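Local coordinates for addiction module toxin RelE (Helicobacter pylori, PDB 4LTT), which probably acts as an mRNA-cleaving ribonuclease, the toxin half of a type II toxin-antitoxin system, at residues Met1-Asn5 with Ile31-Lys37; Asp64-Val68 with Arg80-His84. Numbering follows the deposited sequence.

Contact 1 of 2, residues Met1-Asn5 with Ile31-Lys37; sequences MLKLN and ILTLRKK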
ATOM      1  N   MET A   1       2.572   7.973  16.503  1.00 13.00           N
ATOM      2  CA  MET A   1       2.129   7.117  15.317  1.00 10.59           C
ATOM      3  C   MET A   1       3.206   6.137  14.948  1.00 10.87           C
ATOM      4  O   MET A   1       4.370   6.349  15.312  1.00 11.02           O
ATOM      5  CB  MET A   1       2.040   7.996  14.083  1.00 17.97           C
ATOM      6  CG  MET A   1       0.941   8.976  14.044  1.00 19.41           C
ATOM      7  SD  MET A   1       1.102   9.694  12.380  1.00 16.07           S
ATOM      8  CE  MET A   1       0.332  11.171  12.941  1.00 28.91           C
ATOM      9  N   LEU A   2       2.901   5.111  14.109  1.00  8.09           N
ATOM     10  CA  LEU A   2       3.921   4.251  13.559  1.00  8.14           C
ATOM     11  C   LEU A   2       4.937   5.012  12.762  1.00  8.07           C
ATOM     12  O   LEU A   2       4.618   5.987  12.083  1.00  7.11           O
ATOM     13  CB  LEU A   2       3.258   3.185  12.693  1.00  8.24           C
ATOM     14  CG  LEU A   2       2.362   2.168  13.412  1.00  8.22           C
ATOM     15  CD1 LEU A   2       1.499   1.457  12.376  1.00  8.58           C
ATOM     16  CD2 LEU A   2       3.195   1.226  14.226  1.00  9.57           C
ATOM     17  N   LYS A   3       6.191   4.547  12.824  1.00  7.76           N
ATOM     18  CA  LYS A   3       7.235   5.081  11.942  1.00  8.27           C
ATOM     19  C   LYS A   3       7.035   4.554  10.561  1.00  9.33           C
ATOM     20  O   LYS A   3       6.747   3.354  10.409  1.00 11.80           O
ATOM     21  CB  LYS A   3       8.569   4.563  12.458  1.00  9.25           C
ATOM     22  CG  LYS A   3       9.784   5.100  11.735  1.00 17.14           C
ATOM     23  CD  LYS A   3      10.996   4.698  12.593  1.00 21.25           C
ATOM     24  CE  LYS A   3      12.160   4.133  11.791  1.00 30.10           C
ATOM     25  NZ  LYS A   3      12.768   5.236  10.987  1.00 34.74           N
ATOM     26  N   LEU A   4       7.227   5.316   9.539  1.00  7.12           N
ATOM     27  CA  LEU A   4       7.112   4.837   8.171  1.00  8.46           C
ATOM     28  C   LEU A   4       8.334   4.207   7.691  1.00  9.09           C
ATOM     29  O   LEU A   4       9.468   4.684   7.957  1.00 13.61           O
ATOM     30  CB  LEU A   4       6.878   5.999   7.256  1.00 11.88           C
ATOM     31  CG  LEU A   4       5.537   6.415   6.941  1.00 11.99           C
ATOM     32  CD1 LEU A   4       5.467   7.600   5.942  1.00 12.33           C
ATOM     33  CD2 LEU A   4       4.751   5.235   6.257  1.00 11.55           C
ATOM     34  N   ASN A   5       8.226   3.103   7.039  1.00  7.32           N
ATOM     35  CA  ASN A   5       9.296   2.436   6.384  1.00  8.07           C
ATOM     36  C   ASN A   5       8.938   2.213   4.927  1.00  7.47           C
ATOM     37  O   ASN A   5       8.170   1.336   4.610  1.00  7.65           O
ATOM     38  CB  ASN A   5       9.616   1.163   7.136  1.00  8.40           C
ATOM     39  CG  ASN A   5      10.772   0.386   6.542  1.00  9.78           C
ATOM     40  OD1 ASN A   5      11.173   0.622   5.420  1.00 10.81           O
ATOM     41  ND2 ASN A   5      11.288  -0.576   7.303  1.00 12.08           N
ATOM     42  N   ILE A  31      -2.289   6.440   4.292  1.00  6.08           N
ATOM     43  CA  ILE A  31      -1.095   6.179   5.046  1.00  6.28           C
ATOM     44  C   ILE A  31      -1.239   6.743   6.452  1.00  5.82           C
ATOM     45  O   ILE A  31      -0.867   6.078   7.438  1.00  6.18           O
ATOM     46  CB  ILE A  31       0.148   6.730   4.307  1.00  6.70           C
ATOM     47  CG1 ILE A  31       0.463   5.837   3.098  1.00  7.31           C
ATOM     48  CG2 ILE A  31       1.344   6.818   5.254  1.00  7.58           C
ATOM     49  CD1 ILE A  31       1.420   6.462   2.148  1.00  7.86           C
ATOM     50  N   LEU A  32      -1.761   7.972   6.579  1.00  5.77           N
ATOM     51  CA  LEU A  32      -1.878   8.538   7.909  1.00  6.35           C
ATOM     52  C   LEU A  32      -2.826   7.693   8.780  1.00  6.46           C
ATOM     53  O   LEU A  32      -2.541   7.439   9.975  1.00  7.09           O
ATOM     54  CB  LEU A  32      -2.365   9.989   7.793  1.00  7.08           C
ATOM     55  CG  LEU A  32      -2.561  10.681   9.176  1.00  7.51           C
ATOM     56  CD1 LEU A  32      -1.267  10.779   9.941  1.00  8.25           C
ATOM     57  CD2 LEU A  32      -3.231  12.051   8.965  1.00  9.51           C
ATOM     58  N   THR A  33      -3.950   7.277   8.210  1.00  6.25           N
ATOM     59  CA  THR A  33      -4.897   6.443   8.934  1.00  6.88           C
ATOM     60  C   THR A  33      -4.232   5.145   9.425  1.00  6.07           C
ATOM     61  O   THR A  33      -4.411   4.783  10.574  1.00  6.41           O
ATOM     62  CB  THR A  33      -6.082   6.109   8.021  1.00  7.41           C
ATOM     63  OG1 THR A  33      -6.695   7.367   7.654  1.00  9.82           O
ATOM     64  CG2 THR A  33      -7.122   5.255   8.684  1.00  8.92           C
ATOM     65  N   LEU A  34      -3.503   4.484   8.538  1.00  5.50           N
ATOM     66  CA  LEU A  34      -2.789   3.267   8.923  1.00  6.25           C
ATOM     67  C   LEU A  34      -1.730   3.536   9.976  1.00  6.33           C
ATOM     68  O   LEU A  34      -1.589   2.725  10.912  1.00  6.76           O
ATOM     69  CB  LEU A  34      -2.130   2.662   7.687  1.00  6.23           C
ATOM     70  CG  LEU A  34      -3.106   2.053   6.621  1.00  6.11           C
ATOM     71  CD1 LEU A  34      -2.364   1.583   5.380  1.00  6.27           C
ATOM     72  CD2 LEU A  34      -3.963   0.925   7.209  1.00  6.73           C
ATOM     73  N   ARG A  35      -1.002   4.642   9.901  1.00  6.24           N
ATOM     74  CA  ARG A  35      -0.014   4.948  10.888  1.00  6.45           C
ATOM     75  C   ARG A  35      -0.622   5.158  12.240  1.00  6.94           C
ATOM     76  O   ARG A  35       0.027   4.898  13.292  1.00  6.98           O
ATOM     77  CB  ARG A  35       0.735   6.247  10.512  1.00  6.87           C
ATOM     78  CG  ARG A  35       1.701   6.042   9.341  1.00  6.88           C
ATOM     79  CD  ARG A  35       2.486   7.289   9.007  1.00  6.56           C
ATOM     80  NE  ARG A  35       3.443   7.573  10.106  1.00  7.58           N
ATOM     81  CZ  ARG A  35       4.107   8.698  10.259  1.00 10.00           C
ATOM     82  NH1 ARG A  35       3.912   9.723   9.434  1.00 13.66           N
ATOM     83  NH2 ARG A  35       4.973   8.781  11.256  1.00 11.65           N
ATOM     84  N   LYS A  36      -1.871   5.622  12.249  1.00  6.62           N
ATOM     85  CA  LYS A  36      -2.585   5.856  13.500  1.00  8.18           C
ATOM     86  C   LYS A  36      -3.334   4.620  13.976  1.00  7.83           C
ATOM     87  O   LYS A  36      -4.067   4.694  15.010  1.00  9.43           O
ATOM     88  CB  LYS A  36      -3.561   7.025  13.312  1.00  7.52           C
ATOM     89  CG  LYS A  36      -2.854   8.354  13.139  1.00  9.49           C
ATOM     90  CD  LYS A  36      -3.820   9.506  12.907  1.00 12.01           C
ATOM     91  CE  LYS A  36      -4.650   9.852  14.126  1.00 15.66           C
ATOM     92  NZ  LYS A  36      -5.480  11.122  13.972  1.00 19.44           N
ATOM     93  N   LYS A  37      -3.200   3.493  13.288  1.00  8.18           N
ATOM     94  CA  LYS A  37      -3.885   2.251  13.685  1.00  7.94           C
ATOM     95  C   LYS A  37      -5.389   2.454  13.749  1.00  9.39           C
ATOM     96  O   LYS A  37      -6.045   2.047  14.745  1.00 10.59           O
ATOM     97  CB  LYS A  37      -3.304   1.666  15.002  1.00  9.39           C
ATOM     98  CG  LYS A  37      -1.846   1.261  14.866  1.00  9.83           C
ATOM     99  CD  LYS A  37      -1.330   0.704  16.195  1.00 13.20           C
ATOM    100  CE  LYS A  37       0.059   0.101  16.020  1.00 17.91           C
ATOM    101  NZ  LYS A  37       0.658  -0.069  17.405  1.00 21.49           N
TER
HETATM  102  O   HOH W   1       6.221   8.020  14.046  1.00 22.32           O

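Contact 2 of 2, residues Asp64-Val68 with Arg80-His84; sequences DVLLV and RLGSH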
ATOM      1  N   ASP A  64      -6.957   0.184 -10.063  1.00 14.65           N
ATOM      2  CA  ASP A  64      -5.713  -0.423 -10.519  1.00 15.70           C
ATOM      3  C   ASP A  64      -4.519  -0.005  -9.702  1.00 11.29           C
ATOM      4  O   ASP A  64      -3.393  -0.142 -10.169  1.00 11.13           O
ATOM      5  CB  ASP A  64      -5.442  -0.070 -11.977  1.00 20.12           C
ATOM      6  CG  ASP A  64      -6.350  -0.784 -12.921  1.00 25.27           C
ATOM      7  OD1 ASP A  64      -6.798  -1.900 -12.590  1.00 29.34           O
ATOM      8  OD2 ASP A  64      -6.522  -0.248 -14.030  1.00 30.95           O
ATOM      9  N   VAL A  65      -4.750   0.580  -8.515  1.00  9.14           N
ATOM     10  CA  VAL A  65      -3.623   0.970  -7.655  1.00  8.59           C
ATOM     11  C   VAL A  65      -3.846   0.376  -6.248  1.00  7.52           C
ATOM     12  O   VAL A  65      -4.698   0.892  -5.509  1.00  7.95           O
ATOM     13  CB  VAL A  65      -3.424   2.483  -7.591  1.00  8.79           C
ATOM     14  CG1 VAL A  65      -2.180   2.711  -6.729  1.00 10.83           C
ATOM     15  CG2 VAL A  65      -3.134   3.063  -8.954  1.00 10.12           C
ATOM     16  N   LEU A  66      -3.109  -0.681  -5.958  1.00  6.66           N
ATOM     17  CA  LEU A  66      -3.179  -1.386  -4.702  1.00  6.37           C
ATOM     18  C   LEU A  66      -1.986  -1.057  -3.881  1.00  7.23           C
ATOM     19  O   LEU A  66      -0.882  -0.990  -4.423  1.00  7.78           O
ATOM     20  CB  LEU A  66      -3.225  -2.875  -4.968  1.00  8.15           C
ATOM     21  CG  LEU A  66      -4.284  -3.364  -5.943  1.00 10.12           C
ATOM     22  CD1 LEU A  66      -4.130  -4.830  -6.157  1.00 10.82           C
ATOM     23  CD2 LEU A  66      -5.658  -2.998  -5.560  1.00 13.52           C
ATOM     24  N   LEU A  67      -2.178  -0.857  -2.579  1.00  6.74           N
ATOM     25  CA  LEU A  67      -1.073  -0.655  -1.639  1.00  5.88           C
ATOM     26  C   LEU A  67      -0.911  -1.971  -0.848  1.00  5.97           C
ATOM     27  O   LEU A  67      -1.877  -2.457  -0.222  1.00  6.83           O
ATOM     28  CB  LEU A  67      -1.434   0.505  -0.704  1.00  5.86           C
ATOM     29  CG  LEU A  67      -0.417   0.705   0.450  1.00  6.04           C
ATOM     30  CD1 LEU A  67       0.926   1.180  -0.084  1.00  6.77           C
ATOM     31  CD2 LEU A  67      -0.998   1.671   1.488  1.00  7.34           C
ATOM     32  N   VAL A  68       0.303  -2.500  -0.808  1.00  5.98           N
ATOM     33  CA  VAL A  68       0.643  -3.681   0.003  1.00  6.27           C
ATOM     34  C   VAL A  68       1.481  -3.197   1.145  1.00  5.54           C
ATOM     35  O   VAL A  68       2.500  -2.474   0.903  1.00  6.14           O
ATOM     36  CB  VAL A  68       1.347  -4.757  -0.831  1.00  6.43           C
ATOM     37  CG1 VAL A  68       1.728  -5.940   0.065  1.00  6.65           C
ATOM     38  CG2 VAL A  68       0.430  -5.237  -1.957  1.00  7.38           C
ATOM     39  N   ARG A  80       4.540  -2.292  -1.783  1.00  6.54           N
ATOM     40  CA  ARG A  80       4.305  -2.156  -3.214  1.00  6.66           C
ATOM     41  C   ARG A  80       3.154  -1.211  -3.366  1.00  6.79           C
ATOM     42  O   ARG A  80       2.277  -1.065  -2.504  1.00  6.12           O
ATOM     43  CB  ARG A  80       3.821  -3.499  -3.883  1.00  7.88           C
ATOM     44  CG  ARG A  80       4.801  -4.650  -3.926  1.00  9.94           C
ATOM     45  CD  ARG A  80       6.051  -4.275  -4.660  1.00 10.50           C
ATOM     46  NE  ARG A  80       5.829  -3.816  -6.040  1.00 12.05           N
ATOM     47  CZ  ARG A  80       5.838  -4.525  -7.163  1.00 11.46           C
ATOM     48  NH1 ARG A  80       6.062  -5.844  -7.127  1.00 14.37           N
ATOM     49  NH2 ARG A  80       5.759  -3.909  -8.340  1.00 13.49           N
ATOM     50  N   LEU A  81       3.083  -0.588  -4.555  1.00  6.86           N
ATOM     51  CA  LEU A  81       1.976   0.276  -4.923  1.00  6.72           C
ATOM     52  C   LEU A  81       1.790   0.126  -6.414  1.00  7.46           C
ATOM     53  O   LEU A  81       2.628   0.573  -7.214  1.00  8.79           O
ATOM     54  CB  LEU A  81       2.355   1.711  -4.592  1.00  6.79           C
ATOM     55  CG  LEU A  81       1.225   2.759  -4.866  1.00  6.01           C
ATOM     56  CD1 LEU A  81       0.064   2.629  -3.858  1.00  7.61           C
ATOM     57  CD2 LEU A  81       1.826   4.194  -4.817  1.00  7.39           C
ATOM     58  N   GLY A  82       0.735  -0.512  -6.844  1.00  7.11           N
ATOM     59  CA  GLY A  82       0.586  -0.709  -8.317  1.00  7.36           C
ATOM     60  C   GLY A  82      -0.572  -1.628  -8.614  1.00  6.54           C
ATOM     61  O   GLY A  82      -1.417  -1.913  -7.773  1.00  7.43           O
ATOM     62  N   SER A  83      -0.688  -2.068  -9.865  1.00  7.88           N
ATOM     63  CA  SER A  83      -1.813  -2.867 -10.301  1.00  7.88           C
ATOM     64  C   SER A  83      -1.724  -4.310  -9.774  1.00  7.77           C
ATOM     65  O   SER A  83      -0.668  -4.795  -9.458  1.00  8.05           O
ATOM     66  CB  SER A  83      -1.898  -2.924 -11.829  1.00  8.87           C
ATOM     67  OG  SER A  83      -0.856  -3.642 -12.337  1.00  9.96           O
ATOM     68  N   HIS A  84      -2.841  -4.998  -9.824  1.00  8.81           N
ATOM     69  CA  HIS A  84      -2.854  -6.399  -9.503  1.00  8.70           C
ATOM     70  C   HIS A  84      -1.860  -7.180 -10.350  1.00  8.62           C
ATOM     71  O   HIS A  84      -1.088  -7.976  -9.851  1.00  9.52           O
ATOM     72  CB  HIS A  84      -4.249  -6.918  -9.715  1.00  9.55           C
ATOM     73  CG  HIS A  84      -4.345  -8.387  -9.572  1.00 10.25           C
ATOM     74  ND1 HIS A  84      -4.294  -9.016  -8.386  1.00 10.28           N
ATOM     75  CD2 HIS A  84      -4.560  -9.315 -10.514  1.00 10.47           C
ATOM     76  CE1 HIS A  84      -4.435 -10.313  -8.583  1.00 11.07           C
ATOM     77  NE2 HIS A  84      -4.630 -10.511  -9.865  1.00 11.31           N
TER
HETATM   78  O   HOH W   2      -5.346  -3.715 -10.613  1.00 18.76           O

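Contact 1 of 2, residues Met1-Asn5 with Ile31-Lys37
Two sets of hydrogen bonds fasten the N-terminal residues Met1-Asn5 to the C-terminal end of the helix that finishes at Arg35. In the first, the backbone N of Leu2 donates to the backbone O of Arg35 (3.0 Å, nearly linear). In the second, the guanidinium of Arg35 returns to the carbonyl of the same leucine, Arg35 NE and NH2 lying 2.8 and 2.9 Å from Leu2 O, a bifurcated acceptor near the guanidinium plane. Arg35 thus bonds Leu2 through both main chain and side chain. A water accepts weakly from Arg35 NH2 (3.1 Å) and donates to Met1 O (2.8 Å).

Apolar contacts sandwich the guanidinium: Met1 SD lies over one face, 3.8 Å from Arg35 CZ, and Leu4 CG over the other. One turn back along the helix, Leu4 CD2 meets Ile31 CG2 at 3.9 Å, while Met1 CE reaches Leu32 CD1 at 3.4 Å. Leu2 CD1 packs 3.6 Å from Leu34 O, and Leu2 CD2 touches Lys37 CE at 3.8 Å.

Lys37, with positive phi, closes the helix in a Schellman motif. Strand 3-5 and helix 31-35 run obliquely, 123° apart, with axes 9.9 Å from each other. Through Lys3 and Asn5 the strand pairs with strand 75-82, so the contact seats a helix against an edge strand, as in the alpha/beta fold of RelE-family toxins.

Contact 2 of 2, residues Asp64-Val68 with Arg80-His84
Side chains alternate between the two faces along each strand of this antiparallel pair, so that paired residues share a face. Leu67 and Leu81 share one face as a non-hydrogen-bonded pair; both adopt the tp rotamer, and Leu81 CD1 reaches Leu67 CB (4.1 Å) and Val65 CG1 (3.6 Å). Helix 8-19 covers this face through Phe10 and Phe14. On the other face Val68 (t) and Arg80 meet CB to CB at 4.1 Å; three successive m angles then curl the arginine away to a salt bridge with Asp13. Leu66 (mt) lies opposite Gly82, which has no side chain, and extends CD1 to 4.1 Å from His84 CB.

Between the backbones, Leu66 N to Gly82 O (2.8 Å), Gly82 N to Leu66 O (3.0 Å) and Val68 N to Arg80 O (3.0 Å) are sound bonds; Arg80 N to Val68 O (3.4 Å) is weak. Ser83, chi1 p, N-caps the following helix, and a water links Asp64 OD1 to His84 N. This hairpin leads into the site of His84, a Cu(2+) ligand and predicted proton donor.

Overall arrangement
Contacts 1 and 2 lie on opposite sides of the chain's centre, their own centres about 18 Å apart, yet one mixed sheet serves both. Strand 75-82 lies between strand 3-6 of contact 1 and strand 65-72 of contact 2. The two contacts also touch directly: Leu34 CD1 of helix 25-35 packs 4.1 Å from Leu67 CD2, the helix and the hairpin meeting in the core. The putative active site lies at contact 2, which contains His84; the side chain of Glu58, another Cu(2+) ligand, is about 4 Å from that of Leu66. From contact 1, the side chain of Leu34 is about 10 Å from that of Glu58. No copper is bound here.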